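Local coordinates for protein 2-oxoglutarate carboxylase small subunit (Hydrogenobacter thermophilus, PDB 7KCT) that belongs to the ATP-grasp family as a biotin carboxylase-type subunit and binds two adenosine-5'-diphosphate molecules and a magnesium ion, at residues 122-127 against 164-169; 246-251 against 342-347; 303-308 against 394-399. One frame throughout, in Å; residues are numbered along the deposited sequence.

Overall arrangement
After an N-terminal parallel sheet the chain enters the ATP-grasp part of the fold. Contact 1 closes first: the start of helix 124-133 meets strand 163-167 and the residues next to it, beside one adenosine-5'-diphosphate and a bicarbonate ion. Contact 2 pairs strand 244-250 with strand 341-351. Contact 3 sets the start of helix 305-312 and the loop before it on strand 393-401. These two cross, because 303-308 lies within the loop closed by contact 2 and 394-399 follows it. Their centres are about 6 Å apart, both touch the second adenosine-5'-diphosphate, and they tie the ATP-grasp region to the C-terminal region. Contact 1 lies about 26 Å from contact 2, centre to centre.

Contact 1. Residues 122-127 against 164-169; sequences GDKARS and LLKASA. With ADP (adenosine-5'-diphosphate), chain C; BCT (bicarbonate ion), chain F.
Asp123 and Ser168 meet where a helix N-terminus sits against strand 163-167 and the residues that follow it in the ATP-grasp region. Asp123 is the N-cap of helix 124-133. Its CG is anti to the backbone N (chi1 172°), and the carboxylate has three partners. Its OD1 takes the capping bond from Arg126 N at 2.8 Å. Its OD2 takes the hydroxyl of Ser168, OG to OD2 2.7 Å, from above the carboxylate plane. OD2 also forms a salt bridge with Arg202. Arg126 NH1 donates to bicarbonate O2 at 2.6 Å. Ser168 OG in turn accepts from Ala125 N, and Ser168 O accepts from Lys124 N at 2.8 Å, on a carbonyl lone pair. One serine thus satisfies two N-H groups of the first helical turn.

Lys124 can be followed outward. CB and CG each lie 3.8 Å from Ser168 O. CD then approaches O2A of adenosine-5'-diphosphate, and CE comes to 3.1 Å from its O3B. The chain bends at the last torsion, and NZ makes weak bonds to Ala167 O and O3A. Beside it, Lys166 NZ pairs with Glu208 and bonds the same nucleotide twice: O2A at 2.7 Å and the adenine N7 at 2.9 Å.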
loop_
_atom_site.group_PDB
_atom_site.type_symbol
_atom_site.label_atom_id
_atom_site.label_comp_id
_atom_site.label_asym_id
_atom_site.label_seq_id
_atom_site.Cartn_x
_atom_site.Cartn_y
_atom_site.Cartn_z
ATOM N N GLY A 122 2.213 -33.354 -10.159
ATOM C CA GLY A 122 3.619 -33.139 -9.893
ATOM C C GLY A 122 4.538 -33.510 -11.019
ATOM O O GLY A 122 5.739 -33.260 -10.943
ATOM N N ASP A 123 3.999 -34.101 -12.068
ATOM C CA ASP A 123 4.764 -34.460 -13.242
ATOM C C ASP A 123 4.103 -33.751 -14.407
ATOM O O ASP A 123 2.890 -33.868 -14.585
ATOM C CB ASP A 123 4.777 -35.974 -13.409
ATOM C CG ASP A 123 5.387 -36.408 -14.712
ATOM O OD1 ASP A 123 4.633 -36.447 -15.717
ATOM O OD2 ASP A 123 6.614 -36.681 -14.749
ATOM N N LYS A 124 4.892 -32.985 -15.173
ATOM C CA LYS A 124 4.295 -32.153 -16.222
ATOM C C LYS A 124 3.633 -33.004 -17.305
ATOM O O LYS A 124 2.578 -32.642 -17.824
ATOM C CB LYS A 124 5.343 -31.225 -16.867
ATOM C CG LYS A 124 5.882 -30.056 -15.984
ATOM C CD LYS A 124 6.484 -28.882 -16.852
ATOM C CE LYS A 124 7.405 -27.972 -16.028
ATOM N NZ LYS A 124 8.832 -27.914 -16.525
ATOM N N ALA A 125 4.286 -34.091 -17.712
ATOM C CA ALA A 125 3.737 -34.951 -18.764
ATOM C C ALA A 125 2.371 -35.496 -18.376
ATOM O O ALA A 125 1.392 -35.366 -19.122
ATOM C CB ALA A 125 4.703 -36.095 -19.061
ATOM N N ARG A 126 2.289 -36.141 -17.217
ATOM C CA ARG A 126 0.984 -36.576 -16.728
ATOM C C ARG A 126 0.005 -35.419 -16.626
ATOM O O ARG A 126 -1.168 -35.569 -16.976
ATOM C CB ARG A 126 1.157 -37.264 -15.372
ATOM C CG ARG A 126 -0.129 -37.665 -14.686
ATOM C CD ARG A 126 0.173 -38.602 -13.569
ATOM N NE ARG A 126 0.940 -38.041 -12.452
ATOM C CZ ARG A 126 2.188 -38.370 -12.132
ATOM N NH1 ARG A 126 2.869 -39.250 -12.847
ATOM N NH2 ARG A 126 2.756 -37.824 -11.053
ATOM N N SER A 127 0.446 -34.248 -16.127
ATOM C CA SER A 127 -0.499 -33.132 -15.994
ATOM C C SER A 127 -1.112 -32.721 -17.333
ATOM O O SER A 127 -2.278 -32.321 -17.387
ATOM C CB SER A 127 0.158 -31.873 -15.388
ATOM O OG SER A 127 1.116 -32.187 -14.408
ATOM N N LEU A 164 11.171 -28.106 -27.708
ATOM C CA LEU A 164 11.660 -27.795 -26.369
ATOM C C LEU A 164 11.713 -29.078 -25.543
ATOM O O LEU A 164 10.713 -29.794 -25.441
ATOM C CB LEU A 164 10.734 -26.792 -25.693
ATOM C CG LEU A 164 11.188 -26.069 -24.440
ATOM C CD1 LEU A 164 12.393 -25.230 -24.771
ATOM C CD2 LEU A 164 10.078 -25.219 -24.010
ATOM N N LEU A 165 12.875 -29.383 -24.976
ATOM C CA LEU A 165 12.961 -30.384 -23.930
ATOM C C LEU A 165 12.676 -29.748 -22.558
ATOM O O LEU A 165 13.071 -28.606 -22.283
ATOM C CB LEU A 165 14.336 -31.031 -23.952
ATOM C CG LEU A 165 14.776 -31.718 -25.230
ATOM C CD1 LEU A 165 16.246 -32.050 -25.090
ATOM C CD2 LEU A 165 13.917 -32.962 -25.428
ATOM N N LYS A 166 11.954 -30.479 -21.712
ATOM C CA LYS A 166 11.631 -30.020 -20.362
ATOM C C LYS A 166 11.742 -31.182 -19.382
ATOM O O LYS A 166 11.338 -32.308 -19.698
ATOM C CB LYS A 166 10.224 -29.454 -20.298
ATOM C CG LYS A 166 9.955 -28.413 -21.357
ATOM C CD LYS A 166 8.503 -27.961 -21.466
ATOM C CE LYS A 166 8.069 -27.088 -20.324
ATOM N NZ LYS A 166 6.763 -26.396 -20.571
ATOM N N ALA A 167 12.260 -30.894 -18.180
ATOM C CA ALA A 167 12.211 -31.847 -17.081
ATOM C C ALA A 167 10.765 -32.038 -16.651
ATOM O O ALA A 167 10.089 -31.064 -16.311
ATOM C CB ALA A 167 13.061 -31.338 -15.918
ATOM N N SER A 168 10.282 -33.293 -16.651
ATOM C CA SER A 168 8.893 -33.508 -16.260
ATOM C C SER A 168 8.697 -33.271 -14.763
ATOM O O SER A 168 7.585 -32.969 -14.317
ATOM C CB SER A 168 8.416 -34.912 -16.646
ATOM O OG SER A 168 6.994 -34.908 -16.748
ATOM N N ALA A 169 9.758 -33.447 -13.974
ATOM C CA ALA A 169 9.761 -33.155 -12.541
ATOM C C ALA A 169 10.200 -31.726 -12.217
ATOM O O ALA A 169 10.814 -31.489 -11.166
ATOM C CB ALA A 169 10.654 -34.162 -11.809
HETATM P PB ADP C . 8.878 -24.222 -14.711
HETATM O O1B ADP C . 10.342 -24.207 -14.444
HETATM O O2B ADP C . 7.944 -23.040 -14.660
HETATM O O3B ADP C . 8.176 -25.499 -14.291
HETATM P PA ADP C . 7.438 -24.172 -17.125
HETATM O O1A ADP C . 6.330 -23.294 -16.667
HETATM O O2A ADP C . 7.082 -25.305 -18.074
HETATM O O3A ADP C . 8.822 -24.564 -16.505
HETATM O "O5'" ADP C . 7.998 -23.033 -18.507
HETATM C "C5'" ADP C . 9.149 -22.185 -18.149
HETATM C "C4'" ADP C . 9.040 -21.040 -19.075
HETATM O "O4'" ADP C . 9.622 -21.547 -20.299
HETATM C "C3'" ADP C . 7.637 -20.657 -19.363
HETATM O "O3'" ADP C . 7.247 -19.537 -18.558
HETATM C "C2'" ADP C . 7.839 -20.132 -20.782
HETATM O "O2'" ADP C . 8.564 -18.843 -20.800
HETATM C "C1'" ADP C . 8.820 -21.095 -21.387
HETATM N N9 ADP C . 8.133 -22.229 -22.051
HETATM C C8 ADP C . 7.600 -23.400 -21.494
HETATM N N7 ADP C . 7.078 -24.207 -22.454
HETATM C C5 ADP C . 7.254 -23.509 -23.650
HETATM C C6 ADP C . 6.922 -23.814 -24.995
HETATM N N6 ADP C . 6.288 -24.980 -25.289
HETATM N N1 ADP C . 7.180 -22.937 -25.998
HETATM C C2 ADP C . 7.824 -21.810 -25.608
HETATM N N3 ADP C . 8.211 -21.395 -24.390
HETATM C C4 ADP C . 7.908 -22.288 -23.414
HETATM C C BCT F . 5.877 -39.441 -11.350
HETATM O O1 BCT F . 5.555 -39.048 -10.202
HETATM O O2 BCT F . 5.397 -39.308 -12.482
HETATM O O3 BCT F . 7.121 -40.164 -11.337
#

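Contact 2. Residues 246-251 against 342-347; sequences LVEIAP and SIECRI. With ADP (adenosine-5'-diphosphate), chain D.
Strands 244-250 and 341-351 run antiparallel, with Val247 opposite Cys345, Glu248 opposite Glu344, Ile249 opposite Ile343 and Ala250 opposite Ser342. They are neighbours in the sheet that joins the ATP-grasp and C-terminal regions of this biotin carboxylase-type fold. Glu248 with Glu344 and Ala250 with Ser342 are hydrogen-bonded pairs. Each exchanges two N-H to O bonds, the shortest being Glu344 N to Glu248 O at 2.8 Å. Arg346 N to Leu246 O continues the pattern.

One face is apolar. Val247 CG1 and Ile249 CG2 both come within 4.0 Å of Ile343, at its CG2 and CG1 respectively, with the side chains side by side. Val247 CG2 also rests against Cys345 SG. Trp404 and Met411 of helix 404-417 cover this face.

The other face carries Glu248, Glu344, Ala250 and Ser342, and Arg346 joins Glu248 there. Glu248 bends at its second torsion (chi2 104°), which brings its carboxylate over to the neighbouring strand. There OE1 lies 2.8 Å from Glu344 OE1, with the two carboxylate planes 78° apart. Glu248 OE2 makes a salt bridge to Arg346, using its syn lone pair for NE at 2.7 Å. A weak bond runs from NH2 to the same oxygen. Arg346 is extended from CG to NE. Its NH1 and NH2 turn to adenosine-5'-diphosphate, and NH2 also pairs with Glu304. NH2 donates to O3A at 2.9 Å, and NH1 donates to O1A at 3.1 Å.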
loop_
_atom_site.group_PDB
_atom_site.type_symbol
_atom_site.label_atom_id
_atom_site.label_comp_id
_atom_site.label_asym_id
_atom_site.label_seq_id
_atom_site.Cartn_x
_atom_site.Cartn_y
_atom_site.Cartn_z
ATOM N N LEU A 246 10.003 -11.956 -13.713
ATOM C CA LEU A 246 10.528 -10.710 -13.164
ATOM C C LEU A 246 9.465 -9.644 -13.042
ATOM O O LEU A 246 9.453 -8.880 -12.061
ATOM C CB LEU A 246 11.652 -10.193 -14.057
ATOM C CG LEU A 246 12.558 -9.053 -13.651
ATOM C CD1 LEU A 246 13.353 -9.460 -12.444
ATOM C CD2 LEU A 246 13.444 -8.742 -14.895
ATOM N N VAL A 247 8.569 -9.574 -14.017
ATOM C CA VAL A 247 7.494 -8.605 -14.038
ATOM C C VAL A 247 6.200 -9.324 -14.374
ATOM O O VAL A 247 6.118 -10.054 -15.362
ATOM C CB VAL A 247 7.749 -7.486 -15.065
ATOM C CG1 VAL A 247 6.519 -6.561 -15.096
ATOM C CG2 VAL A 247 9.085 -6.726 -14.770
ATOM N N GLU A 248 5.177 -9.033 -13.626
ATOM C CA GLU A 248 3.881 -9.664 -13.804
ATOM C C GLU A 248 2.785 -8.623 -13.814
ATOM O O GLU A 248 2.810 -7.667 -13.027
ATOM C CB GLU A 248 3.662 -10.688 -12.653
ATOM C CG GLU A 248 4.769 -11.725 -12.508
ATOM C CD GLU A 248 5.722 -11.485 -11.321
ATOM O OE1 GLU A 248 5.646 -10.437 -10.627
ATOM O OE2 GLU A 248 6.531 -12.401 -11.058
ATOM N N ILE A 249 1.788 -8.806 -14.693
ATOM C CA ILE A 249 0.677 -7.873 -14.744
ATOM C C ILE A 249 -0.645 -8.629 -14.708
ATOM O O ILE A 249 -0.753 -9.768 -15.157
ATOM C CB ILE A 249 0.719 -6.959 -15.995
ATOM C CG1 ILE A 249 0.401 -7.769 -17.241
ATOM C CG2 ILE A 249 2.130 -6.349 -16.218
ATOM C CD1 ILE A 249 0.245 -6.962 -18.562
ATOM N N ALA A 250 -1.687 -7.918 -14.304
ATOM C CA ALA A 250 -3.040 -8.455 -14.274
ATOM C C ALA A 250 -4.014 -7.327 -14.570
ATOM O O ALA A 250 -3.800 -6.188 -14.112
ATOM C CB ALA A 250 -3.403 -9.104 -12.921
ATOM N N PRO A 251 -5.048 -7.579 -15.405
ATOM C CA PRO A 251 -5.186 -8.802 -16.225
ATOM C C PRO A 251 -4.096 -8.773 -17.300
ATOM O O PRO A 251 -3.367 -7.791 -17.376
ATOM C CB PRO A 251 -6.605 -8.684 -16.820
ATOM C CG PRO A 251 -6.836 -7.169 -16.902
ATOM C CD PRO A 251 -6.125 -6.609 -15.651
ATOM N N SER A 342 -2.811 -3.871 -12.540
ATOM C CA SER A 342 -1.837 -4.016 -11.482
ATOM C C SER A 342 -0.578 -4.621 -12.060
ATOM O O SER A 342 -0.634 -5.494 -12.927
ATOM C CB SER A 342 -2.433 -4.867 -10.348
ATOM O OG SER A 342 -1.463 -5.153 -9.354
ATOM N N ILE A 343 0.561 -4.150 -11.578
ATOM C CA ILE A 343 1.865 -4.590 -12.018
ATOM C C ILE A 343 2.673 -4.898 -10.770
ATOM O O ILE A 343 2.640 -4.130 -9.800
ATOM C CB ILE A 343 2.570 -3.504 -12.866
ATOM C CG1 ILE A 343 1.716 -3.026 -14.033
ATOM C CG2 ILE A 343 3.866 -4.013 -13.445
ATOM C CD1 ILE A 343 2.349 -1.857 -14.838
ATOM N N GLU A 344 3.423 -5.993 -10.815
ATOM C CA GLU A 344 4.357 -6.398 -9.796
ATOM C C GLU A 344 5.747 -6.505 -10.395
ATOM O O GLU A 344 5.946 -7.143 -11.435
ATOM C CB GLU A 344 3.953 -7.753 -9.156
ATOM C CG GLU A 344 5.102 -8.413 -8.329
ATOM C CD GLU A 344 4.690 -9.700 -7.600
ATOM O OE1 GLU A 344 5.108 -10.836 -7.958
ATOM O OE2 GLU A 344 3.957 -9.569 -6.614
ATOM N N CYS A 345 6.726 -5.973 -9.684
ATOM C CA CYS A 345 8.119 -6.120 -10.050
ATOM C C CYS A 345 8.849 -6.814 -8.913
ATOM O O CYS A 345 8.671 -6.451 -7.749
ATOM C CB CYS A 345 8.759 -4.782 -10.382
ATOM S SG CYS A 345 8.079 -3.933 -11.816
ATOM N N ARG A 346 9.641 -7.823 -9.257
ATOM C CA ARG A 346 10.469 -8.519 -8.284
ATOM C C ARG A 346 11.744 -7.735 -8.111
ATOM O O ARG A 346 12.462 -7.492 -9.094
ATOM C CB ARG A 346 10.781 -9.940 -8.731
ATOM C CG ARG A 346 9.523 -10.694 -9.057
ATOM C CD ARG A 346 9.776 -12.155 -8.947
ATOM N NE ARG A 346 8.627 -12.941 -9.373
ATOM C CZ ARG A 346 8.614 -14.256 -9.303
ATOM N NH1 ARG A 346 9.690 -14.867 -8.808
ATOM N NH2 ARG A 346 7.571 -14.952 -9.754
ATOM N N ILE A 347 12.009 -7.325 -6.877
ATOM C CA ILE A 347 13.239 -6.630 -6.515
ATOM C C ILE A 347 14.177 -7.703 -5.991
ATOM O O ILE A 347 14.039 -8.138 -4.844
ATOM C CB ILE A 347 13.023 -5.559 -5.443
ATOM C CG1 ILE A 347 11.777 -4.741 -5.721
ATOM C CG2 ILE A 347 14.249 -4.721 -5.315
ATOM C CD1 ILE A 347 11.832 -4.027 -6.913
HETATM P PB ADP D . 6.233 -18.643 -8.987
HETATM O O1B ADP D . 5.583 -18.614 -7.616
HETATM O O2B ADP D . 5.659 -17.869 -10.153
HETATM O O3B ADP D . 6.863 -19.945 -9.369
HETATM P PA ADP D . 9.153 -18.508 -8.872
HETATM O O1A ADP D . 10.400 -17.814 -8.439
HETATM O O2A ADP D . 9.129 -19.614 -9.912
HETATM O O3A ADP D . 7.806 -17.670 -8.892
HETATM O "O5'" ADP D . 8.979 -19.692 -7.305
HETATM C "C5'" ADP D . 9.656 -19.120 -6.107
HETATM C "C4'" ADP D . 10.472 -20.081 -5.368
HETATM O "O4'" ADP D . 10.078 -21.431 -5.481
HETATM C "C3'" ADP D . 11.937 -19.879 -6.065
HETATM O "O3'" ADP D . 12.862 -19.970 -5.121
HETATM C "C2'" ADP D . 11.842 -21.120 -7.037
HETATM O "O2'" ADP D . 13.047 -21.685 -7.265
HETATM C "C1'" ADP D . 11.125 -22.078 -6.039
HETATM N N9 ADP D . 10.336 -23.200 -6.696
HETATM C C8 ADP D . 9.359 -23.127 -7.719
HETATM N N7 ADP D . 8.871 -24.342 -8.082
HETATM C C5 ADP D . 9.517 -25.224 -7.242
HETATM C C6 ADP D . 9.430 -26.626 -7.140
HETATM N N6 ADP D . 8.578 -27.340 -7.957
HETATM N N1 ADP D . 10.193 -27.298 -6.217
HETATM C C2 ADP D . 11.036 -26.499 -5.460
HETATM N N3 ADP D . 11.229 -25.155 -5.448
HETATM C C4 ADP D . 10.428 -24.541 -6.370
#

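Contact 3. Residues 303-308 against 394-399; sequences VEHPVT and IAKLIV. With ADP (adenosine-5'-diphosphate), chain D.
The loop that leads into helix 305-312 lines the pocket of an adenosine-5'-diphosphate and packs over strand 393-401 of the C-terminal region. Val303 and Lys396 carry the polar part of the contact. The Lys396 chain turns at its third torsion (chi3 -66°), which brings its end up to the loop. On the way CD passes Val303 CG1 at 3.5 Å. NZ then donates to Val303 O at 2.7 Å, in the carbonyl plane and on a lone pair. The same ammonium pairs with Glu21.

The helix adds an apolar part. Pro306 CB meets Ile398 CD1 at 3.8 Å, the two side chains crossing at about a right angle. Val307 CG1 touches Ile398 CG2 more loosely. Pro306 CD also lies over the centre of the His305 ring, while His305 ND1 is bonded to Gln302 O.

Val303 is gripped at both ends of its backbone. Its N-H donates to O1B of the nucleotide at 2.8 Å, nearly straight at 168°, and its CG2 lies near O3A. The buried ammonium of Lys396 thus has both a carbonyl and a carboxylate as partners, and its bond to Val303 O probably polarises that carbonyl. Through Val303, the strand and the nucleotide phosphate are linked by two hydrogen bonds.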
loop_
_atom_site.group_PDB
_atom_site.type_symbol
_atom_site.label_atom_id
_atom_site.label_comp_id
_atom_site.label_asym_id
_atom_site.label_seq_id
_atom_site.Cartn_x
_atom_site.Cartn_y
_atom_site.Cartn_z
ATOM N N VAL A 303 4.319 -16.529 -6.156
ATOM C CA VAL A 303 4.921 -15.243 -5.815
ATOM C C VAL A 303 4.033 -14.074 -6.207
ATOM O O VAL A 303 3.804 -13.151 -5.414
ATOM C CB VAL A 303 6.301 -15.151 -6.501
ATOM C CG1 VAL A 303 6.908 -13.731 -6.427
ATOM C CG2 VAL A 303 7.271 -16.147 -5.848
ATOM N N GLU A 304 3.474 -14.121 -7.411
ATOM C CA GLU A 304 2.815 -12.997 -8.040
ATOM C C GLU A 304 1.318 -12.919 -7.762
ATOM O O GLU A 304 0.609 -12.118 -8.413
ATOM C CB GLU A 304 3.092 -13.055 -9.560
ATOM C CG GLU A 304 2.555 -14.336 -10.289
ATOM C CD GLU A 304 3.547 -15.530 -10.416
ATOM O OE1 GLU A 304 4.524 -15.655 -9.651
ATOM O OE2 GLU A 304 3.359 -16.376 -11.335
ATOM N N HIS A 305 0.822 -13.662 -6.769
ATOM C CA HIS A 305 -0.598 -13.575 -6.436
ATOM C C HIS A 305 -1.084 -12.169 -6.108
ATOM O O HIS A 305 -2.295 -11.924 -6.269
ATOM C CB HIS A 305 -0.954 -14.530 -5.274
ATOM C CG HIS A 305 -0.508 -14.055 -3.926
ATOM N ND1 HIS A 305 0.716 -14.410 -3.404
ATOM C CD2 HIS A 305 -1.114 -13.298 -2.979
ATOM C CE1 HIS A 305 0.865 -13.851 -2.208
ATOM N NE2 HIS A 305 -0.226 -13.159 -1.932
ATOM N N PRO A 306 -0.265 -11.231 -5.619
ATOM C CA PRO A 306 -0.830 -9.912 -5.281
ATOM C C PRO A 306 -1.424 -9.159 -6.460
ATOM O O PRO A 306 -2.423 -8.460 -6.252
ATOM C CB PRO A 306 0.363 -9.166 -4.647
ATOM C CG PRO A 306 1.160 -10.280 -4.011
ATOM C CD PRO A 306 1.096 -11.395 -5.065
ATOM N N VAL A 307 -0.923 -9.293 -7.695
ATOM C CA VAL A 307 -1.544 -8.506 -8.763
ATOM C C VAL A 307 -3.001 -8.909 -8.931
ATOM O O VAL A 307 -3.865 -8.075 -9.222
ATOM C CB VAL A 307 -0.779 -8.617 -10.105
ATOM C CG1 VAL A 307 0.628 -8.013 -9.988
ATOM C CG2 VAL A 307 -0.739 -10.032 -10.676
ATOM N N THR A 308 -3.291 -10.188 -8.760
ATOM C CA THR A 308 -4.666 -10.666 -8.869
ATOM C C THR A 308 -5.527 -10.159 -7.733
ATOM O O THR A 308 -6.703 -9.825 -7.943
ATOM C CB THR A 308 -4.688 -12.191 -8.916
ATOM O OG1 THR A 308 -3.978 -12.638 -10.091
ATOM C CG2 THR A 308 -6.179 -12.668 -8.902
ATOM N N ILE A 394 14.246 -9.780 -2.536
ATOM C CA ILE A 394 14.255 -8.827 -1.422
ATOM C C ILE A 394 12.851 -8.301 -1.141
ATOM O O ILE A 394 12.461 -8.107 0.008
ATOM C CB ILE A 394 15.180 -7.625 -1.723
ATOM C CG1 ILE A 394 16.653 -7.929 -1.766
ATOM C CG2 ILE A 394 14.915 -6.454 -0.715
ATOM C CD1 ILE A 394 17.414 -6.768 -2.348
ATOM N N ALA A 395 12.129 -7.933 -2.196
ATOM C CA ALA A 395 10.869 -7.235 -2.032
ATOM C C ALA A 395 10.085 -7.436 -3.314
ATOM O O ALA A 395 10.659 -7.733 -4.366
ATOM C CB ALA A 395 11.079 -5.751 -1.754
ATOM N N LYS A 396 8.777 -7.369 -3.191
ATOM C CA LYS A 396 7.874 -7.283 -4.339
ATOM C C LYS A 396 7.222 -5.924 -4.255
ATOM O O LYS A 396 6.661 -5.559 -3.208
ATOM C CB LYS A 396 6.814 -8.382 -4.338
ATOM C CG LYS A 396 7.406 -9.761 -4.128
ATOM C CD LYS A 396 6.409 -10.907 -4.340
ATOM C CE LYS A 396 5.294 -10.922 -3.301
ATOM N NZ LYS A 396 4.817 -12.309 -3.069
ATOM N N LEU A 397 7.364 -5.138 -5.299
ATOM C CA LEU A 397 6.683 -3.861 -5.396
ATOM C C LEU A 397 5.454 -4.046 -6.275
ATOM O O LEU A 397 5.582 -4.493 -7.413
ATOM C CB LEU A 397 7.612 -2.808 -5.976
ATOM C CG LEU A 397 7.115 -1.390 -6.093
ATOM C CD1 LEU A 397 6.694 -0.964 -4.734
ATOM C CD2 LEU A 397 8.301 -0.583 -6.676
ATOM N N ILE A 398 4.273 -3.713 -5.758
ATOM C CA ILE A 398 3.015 -3.925 -6.477
ATOM C C ILE A 398 2.292 -2.613 -6.594
ATOM O O ILE A 398 2.199 -1.875 -5.607
ATOM C CB ILE A 398 2.115 -4.946 -5.765
ATOM C CG1 ILE A 398 2.865 -6.252 -5.611
ATOM C CG2 ILE A 398 0.781 -5.131 -6.542
ATOM C CD1 ILE A 398 3.100 -6.633 -4.180
ATOM N N VAL A 399 1.776 -2.299 -7.790
ATOM C CA VAL A 399 0.995 -1.089 -7.947
ATOM C C VAL A 399 -0.331 -1.421 -8.602
ATOM O O VAL A 399 -0.513 -2.482 -9.211
ATOM C CB VAL A 399 1.691 0.051 -8.743
ATOM C CG1 VAL A 399 3.067 0.322 -8.164
ATOM C CG2 VAL A 399 1.748 -0.219 -10.289
HETATM P PB ADP D . 6.233 -18.643 -8.987
HETATM O O1B ADP D . 5.583 -18.614 -7.616
HETATM O O2B ADP D . 5.659 -17.869 -10.153
HETATM O O3B ADP D . 6.863 -19.945 -9.369
HETATM P PA ADP D . 9.153 -18.508 -8.872
HETATM O O1A ADP D . 10.400 -17.814 -8.439
HETATM O O2A ADP D . 9.129 -19.614 -9.912
HETATM O O3A ADP D . 7.806 -17.670 -8.892
HETATM O "O5'" ADP D . 8.979 -19.692 -7.305
HETATM C "C5'" ADP D . 9.656 -19.120 -6.107
HETATM C "C4'" ADP D . 10.472 -20.081 -5.368
HETATM O "O4'" ADP D . 10.078 -21.431 -5.481
HETATM C "C3'" ADP D . 11.937 -19.879 -6.065
HETATM O "O3'" ADP D . 12.862 -19.970 -5.121
HETATM C "C2'" ADP D . 11.842 -21.120 -7.037
HETATM O "O2'" ADP D . 13.047 -21.685 -7.265
HETATM C "C1'" ADP D . 11.125 -22.078 -6.039
HETATM N N9 ADP D . 10.336 -23.200 -6.696
HETATM C C8 ADP D . 9.359 -23.127 -7.719
HETATM N N7 ADP D . 8.871 -24.342 -8.082
HETATM C C5 ADP D . 9.517 -25.224 -7.242
HETATM C C6 ADP D . 9.430 -26.626 -7.140
HETATM N N6 ADP D . 8.578 -27.340 -7.957
HETATM N N1 ADP D . 10.193 -27.298 -6.217
HETATM C C2 ADP D . 11.036 -26.499 -5.460
HETATM N N3 ADP D . 11.229 -25.155 -5.448
HETATM C C4 ADP D . 10.428 -24.541 -6.370
#